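Local coordinates for maltose ABC transporter, periplasmic maltose-binding protein (PDB 2GHB) that probably binds maltose or related maltodextrins in the periplasm and delivers them to the membrane components of an ABC transporter, at residues 76-81 and 99-104. Numbering follows the deposited sequence.
Sequences EPIPNF and GKLYGI
The loop backbone at P77 and I78 passes beside that of L101 and Y102, the two segments running in directions nearly perpendicular to each other. One direct hydrogen bond joins them: I78 N to L101 O, 2.7 Å and nearly straight, with the donor tilted 22° from the carbonyl plane. The same oxygen also receives a CA-H...O contact from P77 CA at 3.3 Å, so two neighbouring residues of the loop close on one carbonyl. Two waters extend the bridging. One donates to both E76 O and Y102 O; the other donates to I78 O and accepts from L101 N. Beside this polar seam P77 lies alongside Y102, the two side chains pointing the same way, with P77 CD 3.7 Å from Y102 CE1. The phenol reaches the proline because CG stands anti to its own carbonyl carbon (chi1 -77°), which turns the ring back toward the loop although CB points away from it. An alanine in place of Y102 removes the ring, which would probably leave this side of P77 unpacked and open a gap toward helix 66-71, whose V66 and A70 also touch the Y102 side chain. In this periplasmic-binding-protein fold the contact fastens the loop between helices 66-71 and 89-94 to the start of strand 100-116, a long strand of the mixed sheet. K100 lays its extended chain obliquely past the proline, CD 4.1 Å from P77 CG. Further along, I78 sets CB 4.1 Å from L101 CD2, while its CG1 comes within 3.7 Å of G103 N. F81 and I104 approach from opposite directions, and I104 CD1 meets the phenyl edge in the ring plane, 3.8 Å from F81 CZ; T283 and L282 of helix 275-286 adjoin F81 and I104, respectively.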
# COMPACT_ATOMS: atom_id res chain seq x y z
N GLU A 76 9.21 -16.37 11.21
CA GLU A 76 10.62 -16.65 11.06
C GLU A 76 11.27 -15.67 10.08
O GLU A 76 10.68 -15.39 9.04
CB GLU A 76 10.76 -18.10 10.57
CG GLU A 76 12.17 -18.61 10.37
CD GLU A 76 12.92 -18.82 11.68
OE1 GLU A 76 12.29 -18.88 12.73
OE2 GLU A 76 14.15 -18.94 11.62
N PRO A 77 12.47 -15.17 10.39
CA PRO A 77 13.24 -14.45 9.38
C PRO A 77 13.52 -15.31 8.11
O PRO A 77 13.74 -16.52 8.22
CB PRO A 77 14.55 -14.08 10.09
CG PRO A 77 14.27 -14.20 11.57
CD PRO A 77 13.15 -15.20 11.70
N ILE A 78 13.49 -14.65 6.95
CA ILE A 78 13.71 -15.28 5.67
C ILE A 78 15.12 -14.95 5.21
O ILE A 78 15.44 -13.78 4.93
CB ILE A 78 12.69 -14.79 4.60
CG1 ILE A 78 11.24 -14.92 5.09
CG2 ILE A 78 12.86 -15.56 3.32
CD1 ILE A 78 10.80 -16.31 5.43
N PRO A 79 15.99 -15.97 5.13
CA PRO A 79 17.34 -15.65 4.76
C PRO A 79 17.39 -15.13 3.33
O PRO A 79 16.51 -15.44 2.51
CB PRO A 79 18.09 -16.99 4.89
CG PRO A 79 17.21 -17.86 5.68
CD PRO A 79 15.81 -17.41 5.37
N ASN A 80 18.39 -14.31 3.05
CA ASN A 80 18.53 -13.72 1.73
C ASN A 80 18.76 -14.79 0.66
O ASN A 80 19.35 -15.83 0.92
CB ASN A 80 19.69 -12.71 1.71
CG ASN A 80 19.78 -11.95 0.40
OD1 ASN A 80 20.73 -12.13 -0.39
ND2 ASN A 80 18.78 -11.10 0.14
N PHE A 81 18.26 -14.52 -0.54
CA PHE A 81 18.53 -15.32 -1.71
C PHE A 81 18.52 -14.39 -2.92
O PHE A 81 17.96 -13.30 -2.86
CB PHE A 81 17.57 -16.51 -1.83
CG PHE A 81 16.09 -16.15 -1.85
CD1 PHE A 81 15.37 -16.19 -3.03
CD2 PHE A 81 15.41 -15.83 -0.68
CE1 PHE A 81 14.00 -15.87 -3.05
CE2 PHE A 81 14.05 -15.51 -0.70
CZ PHE A 81 13.35 -15.54 -1.90
N GLY A 99 15.70 -4.61 10.50
CA GLY A 99 16.74 -5.01 9.56
C GLY A 99 16.68 -6.46 9.08
O GLY A 99 17.60 -6.92 8.41
N LYS A 100 15.59 -7.17 9.38
CA LYS A 100 15.41 -8.54 8.90
C LYS A 100 14.14 -8.64 8.04
O LYS A 100 13.12 -8.05 8.35
CB LYS A 100 15.31 -9.52 10.08
CG LYS A 100 16.59 -9.64 10.93
CD LYS A 100 16.47 -10.79 11.94
CE LYS A 100 17.85 -11.28 12.44
NZ LYS A 100 17.88 -12.76 12.82
N LEU A 101 14.21 -9.46 6.99
CA LEU A 101 13.03 -9.83 6.19
C LEU A 101 12.23 -10.96 6.83
O LEU A 101 12.77 -12.02 7.15
CB LEU A 101 13.47 -10.24 4.78
CG LEU A 101 12.36 -10.63 3.80
CD1 LEU A 101 11.53 -9.41 3.41
CD2 LEU A 101 12.98 -11.26 2.60
N TYR A 102 10.93 -10.74 6.96
CA TYR A 102 10.01 -11.67 7.58
C TYR A 102 8.89 -12.22 6.70
O TYR A 102 7.95 -12.84 7.21
CB TYR A 102 9.37 -10.99 8.78
CG TYR A 102 10.29 -10.93 9.96
CD1 TYR A 102 10.41 -12.02 10.84
CD2 TYR A 102 11.05 -9.80 10.20
CE1 TYR A 102 11.27 -11.98 11.92
CE2 TYR A 102 11.92 -9.74 11.28
CZ TYR A 102 12.02 -10.83 12.14
OH TYR A 102 12.85 -10.74 13.19
N GLY A 103 8.97 -12.01 5.38
CA GLY A 103 7.99 -12.61 4.48
C GLY A 103 8.31 -12.37 3.01
O GLY A 103 9.21 -11.60 2.68
N ILE A 104 7.56 -13.06 2.14
CA ILE A 104 7.70 -12.91 0.69
C ILE A 104 6.41 -12.29 0.21
O ILE A 104 5.36 -12.92 0.28
CB ILE A 104 7.91 -14.26 -0.00
CG1 ILE A 104 9.24 -14.89 0.46
CG2 ILE A 104 7.86 -14.09 -1.53
CD1 ILE A 104 10.49 -14.09 0.10
O HOH W 1 8.40 -15.36 7.96
O HOH W 2 16.22 -11.63 6.62